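Local coordinates for putative exported protein (Bordetella pertussis Tohama I, PDB 2PFY) that binds pyroglutamic acid as the extracytoplasmic solute receptor of a tripartite ATP-independent periplasmic (TRAP) transporter, to which it probably delivers this ligand, at residues F142-S146 against A147-H151; A135-K138 against G139-F142; Q170-T174 against G175-A179; G277-M280 against V281-S285; N72-P75 against L76-I79. One frame throughout, in Å; residues are numbered along the deposited sequence.

Interaction 1: residues F142-S146 against A147-H151; sequences FRAYS and ASTSH. With PCA (pyroglutamic acid), chain E.
Tyr145 and Thr149 meet where the strand ending at Ala144 turns into the helix that starts at Ala147. The methyl CG2 of Thr149 lies over one face of the Tyr145 ring, 4.0 Å from its centroid, in a CH-pi contact. Over the opposite face comes the pyroglutamic acid, whose CB stands 3.7 Å above the ring plane, so the ring is sandwiched between helix and ligand. The threonine hydroxyl takes one backbone and one side-chain partner: Tyr145 N donates to Thr149 OG1 over 2.8 Å in a nearly straight bond (168°), and Ser146 OG is hydrogen-bonded to Thr149 OG1 at 2.9 Å. With OG1 between the backbone N and carbonyl carbon (chi1 56°), Thr149 turns its hydroxyl to the chain and its methyl to the ring. Ser146 is the N-cap, and Ser150 N closes the first helical turn on Ser146 O at 2.9 Å.

Arg143 reaches the ligand with an extended chain. Its NH1 donates to OXT of pyroglutamic acid at 2.9 Å and its NH2 to O at 2.7 Å, a two-pronged grip on the carboxylate. Tyr145 CD2 lies over one guanidinium face, and Arg143 NE is held by Val163 O. The turn belongs to the beta-alpha-beta unit of strand 141-144, helix 147-155 and strand 159-162, with strand 180-182 beside Arg143 and Tyr145 and helix 267-287 against Ser148 and His151.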
loop_
_atom_site.group_PDB
_atom_site.type_symbol
_atom_site.label_atom_id
_atom_site.label_comp_id
_atom_site.label_asym_id
_atom_site.label_seq_id
_atom_site.Cartn_x
_atom_site.Cartn_y
_atom_site.Cartn_z
ATOM N N PHE A 142 -16.918 -8.015 3.731
ATOM C CA PHE A 142 -15.947 -7.679 2.712
ATOM C C PHE A 142 -14.720 -7.111 3.434
ATOM O O PHE A 142 -14.829 -6.176 4.235
ATOM C CB PHE A 142 -16.566 -6.676 1.737
ATOM C CG PHE A 142 -15.745 -6.443 0.484
ATOM C CD1 PHE A 142 -16.102 -7.054 -0.722
ATOM C CD2 PHE A 142 -14.609 -5.605 0.514
ATOM C CE1 PHE A 142 -15.354 -6.822 -1.880
ATOM C CE2 PHE A 142 -13.832 -5.386 -0.643
ATOM C CZ PHE A 142 -14.202 -5.987 -1.837
ATOM N N ARG A 143 -13.559 -7.698 3.179
ATOM C CA ARG A 143 -12.325 -7.236 3.824
ATOM C C ARG A 143 -12.006 -5.782 3.517
ATOM O O ARG A 143 -12.002 -5.372 2.349
ATOM C CB ARG A 143 -11.130 -8.090 3.382
ATOM C CG ARG A 143 -9.795 -7.625 4.018
ATOM C CD ARG A 143 -8.611 -8.310 3.435
ATOM N NE ARG A 143 -7.399 -7.743 4.041
ATOM C CZ ARG A 143 -6.330 -7.344 3.360
ATOM N NH1 ARG A 143 -6.283 -7.535 2.046
ATOM N NH2 ARG A 143 -5.281 -6.804 4.009
ATOM N N ALA A 144 -11.718 -5.005 4.560
ATOM C CA ALA A 144 -11.126 -3.668 4.400
ATOM C C ALA A 144 -9.739 -3.697 5.044
ATOM O O ALA A 144 -9.495 -4.523 5.902
ATOM C CB ALA A 144 -11.984 -2.599 5.102
ATOM N N TYR A 145 -8.830 -2.813 4.625
ATOM C CA TYR A 145 -7.470 -2.849 5.183
ATOM C C TYR A 145 -6.922 -1.480 5.556
ATOM O O TYR A 145 -5.735 -1.334 5.885
ATOM C CB TYR A 145 -6.501 -3.618 4.267
ATOM C CG TYR A 145 -6.335 -3.078 2.869
ATOM C CD1 TYR A 145 -5.751 -1.826 2.643
ATOM C CD2 TYR A 145 -6.722 -3.842 1.756
ATOM C CE1 TYR A 145 -5.587 -1.344 1.379
ATOM C CE2 TYR A 145 -6.569 -3.353 0.464
ATOM C CZ TYR A 145 -6.006 -2.099 0.278
ATOM O OH TYR A 145 -5.816 -1.568 -0.971
ATOM N N SER A 146 -7.805 -0.488 5.503
ATOM C CA SER A 146 -7.464 0.923 5.719
ATOM C C SER A 146 -8.786 1.678 5.950
ATOM O O SER A 146 -9.876 1.128 5.693
ATOM C CB SER A 146 -6.707 1.479 4.504
ATOM O OG SER A 146 -7.536 1.490 3.344
ATOM N N ALA A 147 -8.690 2.906 6.472
ATOM C CA ALA A 147 -9.833 3.820 6.560
ATOM C C ALA A 147 -10.502 4.024 5.199
ATOM O O ALA A 147 -11.727 3.930 5.086
ATOM C CB ALA A 147 -9.378 5.187 7.184
ATOM N N SER A 148 -9.711 4.280 4.158
ATOM C CA SER A 148 -10.264 4.460 2.807
ATOM C C SER A 148 -11.020 3.230 2.292
ATOM O O SER A 148 -12.165 3.356 1.810
ATOM C CB SER A 148 -9.181 4.878 1.808
ATOM O OG SER A 148 -9.770 5.145 0.542
ATOM N N THR A 149 -10.414 2.046 2.381
ATOM C CA THR A 149 -11.115 0.852 1.929
ATOM C C THR A 149 -12.335 0.465 2.786
ATOM O O THR A 149 -13.272 -0.153 2.270
ATOM C CB THR A 149 -10.158 -0.378 1.739
ATOM O OG1 THR A 149 -9.451 -0.647 2.957
ATOM C CG2 THR A 149 -9.173 -0.138 0.571
ATOM N N SER A 150 -12.317 0.799 4.077
ATOM C CA SER A 150 -13.510 0.657 4.932
ATOM C C SER A 150 -14.679 1.510 4.432
ATOM O O SER A 150 -15.803 1.011 4.276
ATOM C CB SER A 150 -13.201 1.060 6.374
ATOM O OG SER A 150 -12.734 -0.036 7.114
ATOM N N HIS A 151 -14.392 2.787 4.185
ATOM C CA HIS A 151 -15.347 3.709 3.608
ATOM C C HIS A 151 -15.836 3.237 2.220
ATOM O O HIS A 151 -17.042 3.230 1.940
ATOM C CB HIS A 151 -14.726 5.105 3.525
ATOM C CG HIS A 151 -15.689 6.167 3.083
ATOM N ND1 HIS A 151 -15.329 7.189 2.230
ATOM C CD2 HIS A 151 -16.998 6.358 3.370
ATOM C CE1 HIS A 151 -16.376 7.969 2.014
ATOM N NE2 HIS A 151 -17.400 7.488 2.699
HETATM N N PCA E . -1.943 -5.542 -0.547
HETATM C CA PCA E . -2.088 -4.861 0.762
HETATM C CB PCA E . -2.483 -3.422 0.541
HETATM C CG PCA E . -2.655 -3.257 -0.939
HETATM C CD PCA E . -2.281 -4.575 -1.532
HETATM O OE PCA E . -2.218 -4.794 -2.737
HETATM C C PCA E . -3.130 -5.566 1.608
HETATM O O PCA E . -3.280 -5.362 2.819
HETATM O OXT PCA E . -3.857 -6.376 1.063
HETATM O O HOH W 1 -9.983 -0.781 7.611
#

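Interaction 2: residues A135-K138 against G139-F142; sequences ADLK and GTRF
Leu137 to Thr140 form a type II beta turn, closed by Thr140 N donating to Leu137 O over 3.0 Å; the donor sits well above the carbonyl plane, 53° out of it. Gly139 takes the third position with a positive phi of 73°, as is usual for the type II turn.

The side chains of the two turn ends converge on one side. Leu137 CD2 approaches Thr140 CG2 at 4.1 Å and, in a different direction, the edge of the Phe142 ring, with CD1 4.2 Å from CD2, so this branch of the leucine touches both partners. Phe142 holds its CG opposite the backbone N (chi1 -169°), which brings the rim of the ring to the leucine methyl. Met156 adds to this apolar patch, touching both Leu137 and Phe142, while Ala158 and Ala179 also touch the ring. On the solvent side, Asp136 OD2 turns back along the chain to accept a hydrogen bond from Ala132 N.

The residues that follow enter strand 141-144, whose backbone pairs with Val159 and Thr161. A type II turn with glycine in its third position is a classic way of reversing the chain, and here it leads from the loop after strand 124-127 into the first strand of a beta-alpha-beta unit.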
loop_
_atom_site.group_PDB
_atom_site.type_symbol
_atom_site.label_atom_id
_atom_site.label_comp_id
_atom_site.label_asym_id
_atom_site.label_seq_id
_atom_site.Cartn_x
_atom_site.Cartn_y
_atom_site.Cartn_z
ATOM N N ALA A 135 -24.787 -5.115 -6.359
ATOM C CA ALA A 135 -25.851 -5.911 -5.749
ATOM C C ALA A 135 -25.377 -7.289 -5.284
ATOM O O ALA A 135 -25.860 -7.814 -4.281
ATOM C CB ALA A 135 -27.073 -6.053 -6.724
ATOM N N ASP A 136 -24.436 -7.871 -6.028
ATOM C CA ASP A 136 -23.882 -9.186 -5.708
ATOM C C ASP A 136 -23.111 -9.167 -4.368
ATOM O O ASP A 136 -22.994 -10.202 -3.678
ATOM C CB ASP A 136 -23.025 -9.701 -6.898
ATOM C CG ASP A 136 -23.875 -10.056 -8.100
ATOM O OD1 ASP A 136 -25.019 -10.538 -7.872
ATOM O OD2 ASP A 136 -23.429 -9.859 -9.259
ATOM N N LEU A 137 -22.672 -7.973 -3.980
ATOM C CA LEU A 137 -21.884 -7.788 -2.774
ATOM C C LEU A 137 -22.676 -7.182 -1.600
ATOM O O LEU A 137 -22.128 -6.914 -0.532
ATOM C CB LEU A 137 -20.607 -6.983 -3.106
ATOM C CG LEU A 137 -19.613 -7.731 -4.007
ATOM C CD1 LEU A 137 -18.604 -6.746 -4.635
ATOM C CD2 LEU A 137 -18.891 -8.855 -3.237
ATOM N N LYS A 138 -23.986 -7.010 -1.788
ATOM C CA LYS A 138 -24.821 -6.395 -0.762
ATOM C C LYS A 138 -24.838 -7.280 0.472
ATOM O O LYS A 138 -25.174 -8.468 0.384
ATOM C CB LYS A 138 -26.263 -6.163 -1.283
ATOM C CG LYS A 138 -27.173 -5.568 -0.233
ATOM C CD LYS A 138 -26.918 -4.098 -0.030
ATOM C CE LYS A 138 -27.804 -3.606 1.081
ATOM N NZ LYS A 138 -27.369 -2.297 1.530
ATOM N N GLY A 139 -24.447 -6.710 1.616
ATOM C CA GLY A 139 -24.386 -7.454 2.866
ATOM C C GLY A 139 -23.235 -8.453 2.989
ATOM O O GLY A 139 -23.117 -9.141 4.006
ATOM N N THR A 140 -22.398 -8.545 1.955
ATOM C CA THR A 140 -21.206 -9.393 1.983
ATOM C C THR A 140 -20.190 -8.857 3.004
ATOM O O THR A 140 -19.957 -7.649 3.072
ATOM C CB THR A 140 -20.590 -9.524 0.548
ATOM O OG1 THR A 140 -21.497 -10.278 -0.277
ATOM C CG2 THR A 140 -19.263 -10.263 0.563
ATOM N N ARG A 141 -19.635 -9.765 3.808
ATOM C CA ARG A 141 -18.534 -9.467 4.747
ATOM C C ARG A 141 -17.297 -9.265 3.893
ATOM O O ARG A 141 -16.755 -10.203 3.334
ATOM C CB ARG A 141 -18.322 -10.615 5.729
ATOM C CG ARG A 141 -19.575 -10.911 6.589
ATOM C CD ARG A 141 -19.426 -12.237 7.360
ATOM N NE ARG A 141 -20.493 -12.408 8.353
ATOM C CZ ARG A 141 -20.504 -13.346 9.298
ATOM N NH1 ARG A 141 -19.494 -14.192 9.408
ATOM N NH2 ARG A 141 -21.528 -13.434 10.139
ATOM N N PHE A 142 -16.918 -8.015 3.731
ATOM C CA PHE A 142 -15.947 -7.679 2.712
ATOM C C PHE A 142 -14.720 -7.111 3.434
ATOM O O PHE A 142 -14.829 -6.176 4.235
ATOM C CB PHE A 142 -16.566 -6.676 1.737
ATOM C CG PHE A 142 -15.745 -6.443 0.484
ATOM C CD1 PHE A 142 -16.102 -7.054 -0.722
ATOM C CD2 PHE A 142 -14.609 -5.605 0.514
ATOM C CE1 PHE A 142 -15.354 -6.822 -1.880
ATOM C CE2 PHE A 142 -13.832 -5.386 -0.643
ATOM C CZ PHE A 142 -14.202 -5.987 -1.837
#

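Interaction 3: residues Q170-T174 against G175-A179; sequences QAFST and GVIDA
Phe172 and Ile177 pack together at the C-terminal end of helix 168-173, where the chain leaves through a Schellman motif. Ile177 CG1 sits over one face of the Phe172 ring, 3.9 Å from its centroid, the two side chains crossing at about a right angle. A chi1 of 58° puts CG1 between the backbone N and the carbonyl carbon of Ile177, and from there it also meets Ala171 CB at 3.7 Å. Ala171 CB and Val176 CB extend the apolar patch, and the Phe172 ring is also stacked with Tyr195.

Around this centre the backbone curls back on the helix. The Schellman pair is Val176 N to Ala171 O and Gly175 N to Phe172 O, both weak bonds, with Gly175 as the positive-phi residue (77°). Ile177 N adds a bond to Ala171 O at 3.3 Å, from above the carbonyl plane. The Gly175 carbonyl accepts from Arg141 NH1, which ties this exit to strand 141-144.

At the exposed edge, Thr174 lies side by side with Val176, its OG1 3.5 Å from Val176 CG2. Gln170 O accepts twice from one residue, from Thr174 N at 3.0 Å and from Thr174 OG1 at 3.2 Å.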
loop_
_atom_site.group_PDB
_atom_site.type_symbol
_atom_site.label_atom_id
_atom_site.label_comp_id
_atom_site.label_asym_id
_atom_site.label_seq_id
_atom_site.Cartn_x
_atom_site.Cartn_y
_atom_site.Cartn_z
ATOM N N GLN A 170 -6.687 -16.876 7.528
ATOM C CA GLN A 170 -7.482 -17.190 8.730
ATOM C C GLN A 170 -8.894 -16.656 8.646
ATOM O O GLN A 170 -9.871 -17.391 8.939
ATOM C CB GLN A 170 -6.852 -16.508 9.954
ATOM C CG GLN A 170 -5.807 -17.312 10.654
ATOM C CD GLN A 170 -6.410 -18.317 11.596
ATOM O OE1 GLN A 170 -7.551 -18.170 12.038
ATOM N NE2 GLN A 170 -5.642 -19.359 11.908
ATOM N N ALA A 171 -9.001 -15.374 8.291
ATOM C CA ALA A 171 -10.282 -14.677 8.248
ATOM C C ALA A 171 -11.254 -15.335 7.245
ATOM O O ALA A 171 -12.436 -15.482 7.551
ATOM C CB ALA A 171 -10.100 -13.176 7.954
ATOM N N PHE A 172 -10.756 -15.731 6.076
ATOM C CA PHE A 172 -11.563 -16.532 5.136
ATOM C C PHE A 172 -11.964 -17.899 5.658
ATOM O O PHE A 172 -13.080 -18.354 5.405
ATOM C CB PHE A 172 -10.858 -16.723 3.799
ATOM C CG PHE A 172 -11.105 -15.613 2.843
ATOM C CD1 PHE A 172 -10.191 -14.560 2.729
ATOM C CD2 PHE A 172 -12.265 -15.591 2.067
ATOM C CE1 PHE A 172 -10.429 -13.503 1.836
ATOM C CE2 PHE A 172 -12.517 -14.551 1.191
ATOM C CZ PHE A 172 -11.600 -13.506 1.064
ATOM N N SER A 173 -11.054 -18.540 6.377
ATOM C CA SER A 173 -11.252 -19.900 6.847
ATOM C C SER A 173 -12.367 -19.948 7.899
ATOM O O SER A 173 -13.185 -20.867 7.924
ATOM C CB SER A 173 -9.933 -20.430 7.415
ATOM O OG SER A 173 -9.979 -21.832 7.498
ATOM N N THR A 174 -12.428 -18.939 8.742
ATOM C CA THR A 174 -13.403 -18.933 9.830
ATOM C C THR A 174 -14.655 -18.160 9.430
ATOM O O THR A 174 -15.551 -17.975 10.247
ATOM C CB THR A 174 -12.787 -18.310 11.104
ATOM O OG1 THR A 174 -12.432 -16.950 10.821
ATOM C CG2 THR A 174 -11.538 -19.081 11.519
ATOM N N GLY A 175 -14.705 -17.691 8.184
ATOM C CA GLY A 175 -15.875 -16.995 7.658
ATOM C C GLY A 175 -16.023 -15.562 8.109
ATOM O O GLY A 175 -17.091 -14.966 7.971
ATOM N N VAL A 176 -14.956 -14.979 8.635
ATOM C CA VAL A 176 -15.009 -13.602 9.048
ATOM C C VAL A 176 -15.151 -12.731 7.828
ATOM O O VAL A 176 -15.798 -11.693 7.883
ATOM C CB VAL A 176 -13.760 -13.191 9.915
ATOM C CG1 VAL A 176 -13.599 -11.655 9.988
ATOM C CG2 VAL A 176 -13.881 -13.804 11.327
ATOM N N ILE A 177 -14.557 -13.149 6.713
ATOM C CA ILE A 177 -14.704 -12.399 5.477
ATOM C C ILE A 177 -15.029 -13.369 4.341
ATOM O O ILE A 177 -14.647 -14.530 4.382
ATOM C CB ILE A 177 -13.455 -11.519 5.137
ATOM C CG1 ILE A 177 -12.181 -12.379 5.040
ATOM C CG2 ILE A 177 -13.336 -10.327 6.147
ATOM C CD1 ILE A 177 -10.911 -11.632 4.516
ATOM N N ASP A 178 -15.709 -12.872 3.313
ATOM C CA ASP A 178 -16.090 -13.724 2.184
ATOM C C ASP A 178 -15.601 -13.186 0.842
ATOM O O ASP A 178 -15.702 -13.889 -0.165
ATOM C CB ASP A 178 -17.608 -13.878 2.128
ATOM C CG ASP A 178 -18.171 -14.694 3.285
ATOM O OD1 ASP A 178 -17.872 -15.891 3.416
ATOM O OD2 ASP A 178 -18.943 -14.124 4.067
ATOM N N ALA A 179 -15.093 -11.951 0.828
ATOM C CA ALA A 179 -14.608 -11.273 -0.388
ATOM C C ALA A 179 -13.561 -10.204 -0.021
ATOM O O ALA A 179 -13.511 -9.728 1.116
ATOM C CB ALA A 179 -15.783 -10.603 -1.164
HETATM O O HOH W 2 -15.156 -17.307 4.128
#

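Interaction 4: residues G277-M280 against V281-S285; sequences GATM and VSDWS
Thr279 and Asp283, one helical turn apart, make the straightest bond of this part of helix 267-287: Asp283 N donates to Thr279 O over 2.8 Å with an N-H...O angle of 178°. The neighbouring i to i+4 bonds are more bent. Val281 N reaches Gly277 O at 3.0 Å, Ser282 N takes Ala278 O at a longer 3.3 Å, and Trp284 N comes to Met280 O at 2.7 Å but with an angle of 142°. Each of the four carbonyls from Gly277 to Met280 thus accepts an amide from the next turn.

Several side chains are also tied to the backbone. Ser285 OG donates to Val281 O at 3.1 Å, while Ser285 N bonds to the same oxygen; the two donors arrive from opposite faces of its carbonyl plane. Thr279 OG1 is held by Ala275 O in the preceding turn. This leaves its methyl CG2, placed opposite the backbone N, alongside the carboxylate of Asp283, 3.7 Å from OD2.

Val281 has CG1 between its backbone N and carbonyl carbon (chi1 74°), and this methyl leans back against Ala278 O at 3.4 Å. The indole nitrogen of Trp284 is satisfied outside the helix, by Pro75 O, and its ring packs on Leu76 and Ile79. Met280, present as selenomethionine, sends its bent chain toward Ser148, Met152 and Leu155 of helix 147-155. The pattern is that of a regular alpha-helix, in the C-terminal half of helix 267-287, with Met280 and Trp284 directed into the body of the protein and Ala278 exposed at the protein surface.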
loop_
_atom_site.group_PDB
_atom_site.type_symbol
_atom_site.label_atom_id
_atom_site.label_comp_id
_atom_site.label_asym_id
_atom_site.label_seq_id
_atom_site.Cartn_x
_atom_site.Cartn_y
_atom_site.Cartn_z
ATOM N N GLY A 277 -16.045 6.321 -6.829
ATOM C CA GLY A 277 -14.850 7.139 -6.948
ATOM C C GLY A 277 -15.134 8.629 -7.001
ATOM O O GLY A 277 -14.427 9.426 -6.363
ATOM N N ALA A 278 -16.163 9.005 -7.768
ATOM C CA ALA A 278 -16.644 10.398 -7.824
ATOM C C ALA A 278 -17.068 10.916 -6.441
ATOM O O ALA A 278 -16.660 12.006 -6.033
ATOM C CB ALA A 278 -17.802 10.544 -8.847
ATOM N N THR A 279 -17.862 10.131 -5.720
ATOM C CA THR A 279 -18.254 10.479 -4.353
ATOM C C THR A 279 -17.030 10.649 -3.444
ATOM O O THR A 279 -16.898 11.650 -2.730
ATOM C CB THR A 279 -19.156 9.382 -3.764
ATOM O OG1 THR A 279 -20.283 9.195 -4.615
ATOM C CG2 THR A 279 -19.627 9.718 -2.378
HETATM N N MSE A 280 -16.125 9.669 -3.482
HETATM C CA MSE A 280 -14.999 9.682 -2.562
HETATM C C MSE A 280 -14.020 10.834 -2.789
HETATM O O MSE A 280 -13.501 11.377 -1.812
HETATM C CB MSE A 280 -14.289 8.319 -2.524
HETATM C CG MSE A 280 -15.144 7.229 -1.896
HETATM SE SE MSE A 280 -14.174 5.520 -1.739
HETATM C CE MSE A 280 -12.687 6.156 -0.523
ATOM N N VAL A 281 -13.773 11.217 -4.043
ATOM C CA VAL A 281 -12.848 12.322 -4.320
ATOM C C VAL A 281 -13.473 13.667 -3.889
ATOM O O VAL A 281 -12.757 14.610 -3.514
ATOM C CB VAL A 281 -12.355 12.347 -5.789
ATOM C CG1 VAL A 281 -13.432 12.833 -6.760
ATOM C CG2 VAL A 281 -11.093 13.189 -5.935
ATOM N N SER A 282 -14.803 13.725 -3.943
ATOM C CA SER A 282 -15.563 14.869 -3.449
ATOM C C SER A 282 -15.474 14.908 -1.915
ATOM O O SER A 282 -15.070 15.931 -1.344
ATOM C CB SER A 282 -17.014 14.827 -3.988
ATOM O OG SER A 282 -17.932 15.541 -3.168
ATOM N N ASP A 283 -15.829 13.797 -1.266
ATOM C CA ASP A 283 -15.685 13.613 0.183
ATOM C C ASP A 283 -14.274 13.966 0.639
ATOM O O ASP A 283 -14.091 14.600 1.690
ATOM C CB ASP A 283 -15.934 12.144 0.561
ATOM C CG ASP A 283 -17.410 11.783 0.649
ATOM O OD1 ASP A 283 -18.235 12.707 0.661
ATOM O OD2 ASP A 283 -17.738 10.568 0.722
ATOM N N TRP A 284 -13.281 13.541 -0.156
ATOM C CA TRP A 284 -11.872 13.742 0.168
ATOM C C TRP A 284 -11.503 15.223 0.084
ATOM O O TRP A 284 -10.861 15.752 0.992
ATOM C CB TRP A 284 -10.968 12.922 -0.761
ATOM C CG TRP A 284 -9.485 13.081 -0.471
ATOM C CD1 TRP A 284 -8.729 12.312 0.379
ATOM C CD2 TRP A 284 -8.585 14.043 -1.043
ATOM N NE1 TRP A 284 -7.422 12.738 0.372
ATOM C CE2 TRP A 284 -7.299 13.794 -0.490
ATOM C CE3 TRP A 284 -8.734 15.083 -1.977
ATOM C CZ2 TRP A 284 -6.176 14.550 -0.829
ATOM C CZ3 TRP A 284 -7.608 15.838 -2.319
ATOM C CH2 TRP A 284 -6.344 15.567 -1.742
ATOM N N SER A 285 -11.895 15.865 -1.017
ATOM C CA SER A 285 -11.648 17.297 -1.253
ATOM C C SER A 285 -12.187 18.192 -0.147
ATOM O O SER A 285 -11.556 19.191 0.208
ATOM C CB SER A 285 -12.254 17.726 -2.587
ATOM O OG SER A 285 -11.396 17.406 -3.667
#

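Interaction 5: residues N72-P75 against L76-I79; sequences NEDP and LFEI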
loop_
_atom_site.group_PDB
_atom_site.type_symbol
_atom_site.label_atom_id
_atom_site.label_comp_id
_atom_site.label_asym_id
_atom_site.label_seq_id
_atom_site.Cartn_x
_atom_site.Cartn_y
_atom_site.Cartn_z
ATOM N N ASN A 72 -6.623 8.090 8.146
ATOM C CA ASN A 72 -7.551 8.576 9.166
ATOM C C ASN A 72 -7.010 9.844 9.837
ATOM O O ASN A 72 -7.733 10.825 10.007
ATOM C CB ASN A 72 -7.832 7.485 10.197
ATOM C CG ASN A 72 -9.313 7.295 10.457
ATOM O OD1 ASN A 72 -10.072 8.269 10.562
ATOM N ND2 ASN A 72 -9.737 6.036 10.583
ATOM N N GLU A 73 -5.723 9.835 10.160
ATOM C CA GLU A 73 -5.064 10.966 10.807
ATOM C C GLU A 73 -4.813 12.174 9.891
ATOM O O GLU A 73 -4.879 13.323 10.336
ATOM C CB GLU A 73 -3.756 10.504 11.458
ATOM C CG GLU A 73 -3.959 9.637 12.713
ATOM C CD GLU A 73 -4.501 8.235 12.421
ATOM O OE1 GLU A 73 -4.118 7.631 11.380
ATOM O OE2 GLU A 73 -5.308 7.734 13.238
ATOM N N ASP A 74 -4.527 11.930 8.618
ATOM C CA ASP A 74 -4.236 13.018 7.698
ATOM C C ASP A 74 -4.611 12.589 6.288
ATOM O O ASP A 74 -3.980 11.693 5.736
ATOM C CB ASP A 74 -2.757 13.429 7.796
ATOM C CG ASP A 74 -2.396 14.590 6.877
ATOM O OD1 ASP A 74 -3.135 14.845 5.906
ATOM O OD2 ASP A 74 -1.364 15.259 7.117
ATOM N N PRO A 75 -5.623 13.260 5.685
ATOM C CA PRO A 75 -6.242 12.834 4.424
ATOM C C PRO A 75 -5.307 12.762 3.227
ATOM O O PRO A 75 -5.562 11.998 2.310
ATOM C CB PRO A 75 -7.309 13.918 4.164
ATOM C CG PRO A 75 -7.548 14.564 5.482
ATOM C CD PRO A 75 -6.242 14.504 6.204
ATOM N N LEU A 76 -4.250 13.561 3.218
ATOM C CA LEU A 76 -3.322 13.545 2.097
ATOM C C LEU A 76 -2.688 12.147 1.925
ATOM O O LEU A 76 -2.168 11.835 0.844
ATOM C CB LEU A 76 -2.211 14.591 2.271
ATOM C CG LEU A 76 -2.651 16.059 2.467
ATOM C CD1 LEU A 76 -1.438 17.013 2.686
ATOM C CD2 LEU A 76 -3.522 16.538 1.309
ATOM N N PHE A 77 -2.715 11.347 2.994
ATOM C CA PHE A 77 -2.044 10.018 2.985
ATOM C C PHE A 77 -2.913 8.913 2.332
ATOM O O PHE A 77 -2.461 7.768 2.140
ATOM C CB PHE A 77 -1.597 9.624 4.404
ATOM C CG PHE A 77 -0.379 10.399 4.906
ATOM C CD1 PHE A 77 0.886 9.856 4.808
ATOM C CD2 PHE A 77 -0.513 11.681 5.469
ATOM C CE1 PHE A 77 2.023 10.554 5.256
ATOM C CE2 PHE A 77 0.622 12.393 5.912
ATOM C CZ PHE A 77 1.886 11.823 5.813
ATOM N N GLU A 78 -4.153 9.247 1.977
ATOM C CA GLU A 78 -5.020 8.258 1.305
ATOM C C GLU A 78 -5.547 8.673 -0.074
ATOM O O GLU A 78 -6.482 8.045 -0.607
ATOM C CB GLU A 78 -6.177 7.824 2.223
ATOM C CG GLU A 78 -7.167 8.954 2.491
ATOM C CD GLU A 78 -8.270 8.589 3.463
ATOM O OE1 GLU A 78 -8.072 7.724 4.352
ATOM O OE2 GLU A 78 -9.347 9.204 3.339
ATOM N N ILE A 79 -4.960 9.704 -0.672
ATOM C CA ILE A 79 -5.355 10.060 -2.034
ATOM C C ILE A 79 -5.071 8.928 -3.041
ATOM O O ILE A 79 -5.729 8.836 -4.071
ATOM C CB ILE A 79 -4.750 11.452 -2.521
ATOM C CG1 ILE A 79 -5.434 11.975 -3.786
ATOM C CG2 ILE A 79 -3.248 11.381 -2.784
ATOM C CD1 ILE A 79 -6.932 12.226 -3.678
#
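Asp74 and Phe77 meet across this tight turn. Before it, Asn72 leads in from an exposed position, its backbone N 4.1 Å from Glu78 OE1.

Asp74 then engages the next residues in three ways. Its carbonyl O accepts from Phe77 N at 3.0 Å and also lies in the plane of the Phe77 ring, at its edge. Its carboxylate OD1 takes Leu76 N at 3.2 Å, an Asx turn, on the anti side, with the donor 33° out of the carboxylate plane. Its CB touches Phe77 CD2 at 3.7 Å, while the carboxylate and ring planes stand 71° apart. A first torsion of -179°, with CG opposite the backbone N, swings the acid forward over the start of the turn, where the other oxygen, OD2, forms a salt bridge with Arg106. The carboxylate thus meets a backbone amide through OD1 and the Arg106 guanidinium through OD2.

Pro75 follows, and its O accepts from Glu78 N at 3.1 Å, the donor lying above the carbonyl plane. Together with the bond from Phe77 N to Asp74 O, this i to i+3 link is the spacing of a 3-10 helix. Glu78 OE2 pairs with Lys287. The turn is thus wedged between three helices: 89-108 against Leu76, Phe77 and Ile79, 147-155 against Asn72 and Glu78, and 267-287 against Pro75, Leu76 and Ile79.

How the interactions relate
Interactions 1, 2 and 3 gather round strand 141-144, whereas interactions 4 and 5 meet at Trp284. Interaction 1 links the two groups, since helix 147-155 touches both interaction 4 and interaction 5. Interaction 2 leads through Phe142 directly into interaction 1, and interaction 3 pairs with both, Asp178 N meeting Arg141 O and Arg143 N meeting Ala179 O. All are partly buried, but the centres of interactions 1 and 5 lie about 12 and 13 Å from the chain's centre, those of 2, 3 and 4 about 23, 21 and 19 Å. Interaction 1 alone holds ligand-pocket residues; interactions 3 and 5 mix rings with backbone bonds, interaction 5 adding salt bridges, and interaction 4 is regular helix.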